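Local coordinates for protein phosphatidylinositol-specific phospholipase C (Listeria monocytogenes, PDB 2PLC) that is a bacterial phosphatidylinositol-specific phospholipase C, a single-chain enzyme of the TIM-barrel clan, at residues T133-T138 against I166-F171. Sequence-based numbering, arbitrary orientation.
Sequences TPRTDT and INSRKF
K170 runs beside the side chain of T133, both pointing the same way. With CG anti to the backbone N (chi1 -174°), the lysine stays extended until a bend at chi3 (67°) sets CE 3.4 Å from T133 OG1; from CE, NZ donates to D137 O at 2.9 Å, nearly in line with that carbonyl. Lysine suits the place: its long methylene chain passes T133 and carries the amino group to the loop after the strand. D137 OD2, 5.0 Å from NZ and not in contact, would probably still favour the positive charge. T133 and K170 form a hydrogen-bonded antiparallel pair, K170 N to T133 O being short (2.7 Å) and almost straight. Strand 132-134 thereby pairs with strand 169-174 of the mixed sheet, at the surface; a tight hairpin with a type II' turn from I166 to R169 leads into 169-174. P134, lacking an N-H, fits the non-hydrogen-bonded pair with R169. R169, bent at chi2 and chi3, lays one flat guanidinium face over T133 C, while NH1 meets P134 CG at 3.4 Å. R135 N bonds S168 O from above the carbonyl plane, and its long side chain lets NE make a weak, edge-on bond to N167 O (3.3 Å).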
ATOM      1  N   THR A 133      14.959   7.763  -9.668  1.00 44.68           N
ATOM      2  CA  THR A 133      16.149   8.552  -9.348  1.00 47.71           C
ATOM      3  C   THR A 133      17.374   7.848  -9.938  1.00 53.85           C
ATOM      4  O   THR A 133      17.293   6.682 -10.323  1.00 53.38           O
ATOM      5  CB  THR A 133      16.352   8.688  -7.816  1.00 43.44           C
ATOM      6  OG1 THR A 133      16.541   7.390  -7.235  1.00 41.81           O
ATOM      7  CG2 THR A 133      15.160   9.380  -7.168  1.00 37.31           C
ATOM      8  N   PRO A 134      18.522   8.550 -10.032  1.00 58.46           N
ATOM      9  CA  PRO A 134      19.751   7.961 -10.582  1.00 57.19           C
ATOM     10  C   PRO A 134      20.232   6.753  -9.783  1.00 56.46           C
ATOM     11  O   PRO A 134      20.037   6.688  -8.570  1.00 56.35           O
ATOM     12  CB  PRO A 134      20.751   9.112 -10.481  1.00 58.28           C
ATOM     13  CG  PRO A 134      19.886  10.324 -10.634  1.00 59.07           C
ATOM     14  CD  PRO A 134      18.717   9.984  -9.749  1.00 60.01           C
ATOM     15  N   ARG A 135      20.853   5.797 -10.470  1.00 59.79           N
ATOM     16  CA  ARG A 135      21.367   4.593  -9.822  1.00 65.13           C
ATOM     17  C   ARG A 135      22.483   4.929  -8.834  1.00 68.28           C
ATOM     18  O   ARG A 135      22.635   4.266  -7.805  1.00 69.75           O
ATOM     19  CB  ARG A 135      21.855   3.586 -10.870  1.00 64.92           C
ATOM     20  CG  ARG A 135      22.735   2.470 -10.313  1.00 73.64           C
ATOM     21  CD  ARG A 135      22.806   1.273 -11.251  1.00 81.51           C
ATOM     22  NE  ARG A 135      23.053   1.651 -12.641  1.00 88.52           N
ATOM     23  CZ  ARG A 135      24.239   2.005 -13.130  1.00 95.35           C
ATOM     24  NH1 ARG A 135      25.309   2.037 -12.344  1.00 95.66           N
ATOM     25  NH2 ARG A 135      24.354   2.320 -14.414  1.00 98.08           N
ATOM     26  N   THR A 136      23.247   5.973  -9.150  1.00 73.31           N
ATOM     27  CA  THR A 136      24.348   6.432  -8.306  1.00 73.89           C
ATOM     28  C   THR A 136      23.835   7.450  -7.284  1.00 77.52           C
ATOM     29  O   THR A 136      24.274   8.603  -7.260  1.00 79.33           O
ATOM     30  CB  THR A 136      25.469   7.078  -9.156  1.00 71.09           C
ATOM     31  OG1 THR A 136      24.942   8.200  -9.877  1.00 61.41           O
ATOM     32  CG2 THR A 136      26.042   6.067 -10.143  1.00 71.13           C
ATOM     33  N   ASP A 137      22.907   7.007  -6.438  1.00 78.13           N
ATOM     34  CA  ASP A 137      22.309   7.861  -5.416  1.00 78.54           C
ATOM     35  C   ASP A 137      21.716   7.003  -4.305  1.00 76.40           C
ATOM     36  O   ASP A 137      20.703   6.337  -4.505  1.00 76.55           O
ATOM     37  CB  ASP A 137      21.214   8.730  -6.043  1.00 81.58           C
ATOM     38  CG  ASP A 137      20.533   9.631  -5.035  1.00 89.03           C
ATOM     39  OD1 ASP A 137      21.241  10.295  -4.246  1.00 96.98           O
ATOM     40  OD2 ASP A 137      19.286   9.678  -5.036  1.00 92.44           O
ATOM     41  N   THR A 138      22.334   7.046  -3.128  1.00 78.43           N
ATOM     42  CA  THR A 138      21.872   6.248  -1.993  1.00 80.85           C
ATOM     43  C   THR A 138      21.259   7.098  -0.870  1.00 81.76           C
ATOM     44  O   THR A 138      21.259   6.696   0.299  1.00 79.64           O
ATOM     45  CB  THR A 138      23.027   5.394  -1.410  1.00 80.93           C
ATOM     46  OG1 THR A 138      23.979   5.106  -2.442  1.00 78.95           O
ATOM     47  CG2 THR A 138      22.490   4.073  -0.857  1.00 77.58           C
ATOM     48  N   ILE A 166      16.669  -0.279 -13.570  1.00 43.27           N
ATOM     49  CA  ILE A 166      16.522  -0.516 -15.001  1.00 47.95           C
ATOM     50  C   ILE A 166      17.344   0.566 -15.691  1.00 53.30           C
ATOM     51  O   ILE A 166      16.993   1.750 -15.654  1.00 51.29           O
ATOM     52  CB  ILE A 166      15.037  -0.451 -15.463  1.00 44.15           C
ATOM     53  CG1 ILE A 166      14.185  -1.439 -14.656  1.00 36.24           C
ATOM     54  CG2 ILE A 166      14.927  -0.801 -16.948  1.00 39.42           C
ATOM     55  CD1 ILE A 166      12.712  -1.412 -15.007  1.00 30.10           C
ATOM     56  N   ASN A 167      18.454   0.137 -16.293  1.00 62.33           N
ATOM     57  CA  ASN A 167      19.403   1.015 -16.979  1.00 65.83           C
ATOM     58  C   ASN A 167      20.195   1.812 -15.952  1.00 63.47           C
ATOM     59  O   ASN A 167      20.927   1.237 -15.148  1.00 63.04           O
ATOM     60  CB  ASN A 167      18.697   1.945 -17.973  1.00 74.03           C
ATOM     61  CG  ASN A 167      18.301   1.235 -19.251  1.00 82.47           C
ATOM     62  OD1 ASN A 167      19.125   1.045 -20.147  1.00 89.15           O
ATOM     63  ND2 ASN A 167      17.039   0.828 -19.338  1.00 84.91           N
ATOM     64  N   SER A 168      20.049   3.128 -15.973  1.00 65.00           N
ATOM     65  CA  SER A 168      20.755   3.975 -15.023  1.00 70.28           C
ATOM     66  C   SER A 168      19.771   4.608 -14.050  1.00 66.83           C
ATOM     67  O   SER A 168      20.115   5.541 -13.322  1.00 68.45           O
ATOM     68  CB  SER A 168      21.544   5.058 -15.759  1.00 77.03           C
ATOM     69  OG  SER A 168      22.574   4.482 -16.543  1.00 87.72           O
ATOM     70  N   ARG A 169      18.547   4.086 -14.042  1.00 62.19           N
ATOM     71  CA  ARG A 169      17.499   4.598 -13.171  1.00 56.14           C
ATOM     72  C   ARG A 169      17.079   3.589 -12.106  1.00 52.82           C
ATOM     73  O   ARG A 169      16.964   2.390 -12.375  1.00 51.97           O
ATOM     74  CB  ARG A 169      16.277   5.022 -13.996  1.00 52.91           C
ATOM     75  CG  ARG A 169      16.570   6.070 -15.057  1.00 54.04           C
ATOM     76  CD  ARG A 169      17.141   7.349 -14.455  1.00 59.56           C
ATOM     77  NE  ARG A 169      16.128   8.165 -13.786  1.00 60.84           N
ATOM     78  CZ  ARG A 169      16.380   9.317 -13.167  1.00 62.23           C
ATOM     79  NH1 ARG A 169      17.616   9.799 -13.123  1.00 60.14           N
ATOM     80  NH2 ARG A 169      15.392  10.001 -12.608  1.00 61.79           N
ATOM     81  N   LYS A 170      16.886   4.095 -10.890  1.00 48.12           N
ATOM     82  CA  LYS A 170      16.458   3.291  -9.751  1.00 41.40           C
ATOM     83  C   LYS A 170      14.974   3.581  -9.553  1.00 38.22           C
ATOM     84  O   LYS A 170      14.593   4.699  -9.198  1.00 35.22           O
ATOM     85  CB  LYS A 170      17.249   3.680  -8.498  1.00 47.02           C
ATOM     86  CG  LYS A 170      16.977   2.796  -7.289  1.00 50.15           C
ATOM     87  CD  LYS A 170      17.857   3.171  -6.101  1.00 53.93           C
ATOM     88  CE  LYS A 170      17.519   4.549  -5.556  1.00 57.61           C
ATOM     89  NZ  LYS A 170      18.260   4.842  -4.295  1.00 61.34           N
ATOM     90  N   PHE A 171      14.146   2.579  -9.830  1.00 34.49           N
ATOM     91  CA  PHE A 171      12.696   2.699  -9.716  1.00 31.87           C
ATOM     92  C   PHE A 171      12.184   2.572  -8.289  1.00 32.50           C
ATOM     93  O   PHE A 171      12.041   1.470  -7.758  1.00 32.37           O
ATOM     94  CB  PHE A 171      12.010   1.680 -10.632  1.00 30.95           C
ATOM     95  CG  PHE A 171      12.123   2.017 -12.092  1.00 34.38           C
ATOM     96  CD1 PHE A 171      13.365   2.052 -12.720  1.00 38.24           C
ATOM     97  CD2 PHE A 171      10.989   2.334 -12.832  1.00 34.81           C
ATOM     98  CE1 PHE A 171      13.476   2.402 -14.063  1.00 42.16           C
ATOM     99  CE2 PHE A 171      11.087   2.684 -14.176  1.00 34.13           C
ATOM    100  CZ  PHE A 171      12.332   2.720 -14.794  1.00 41.27           C
TER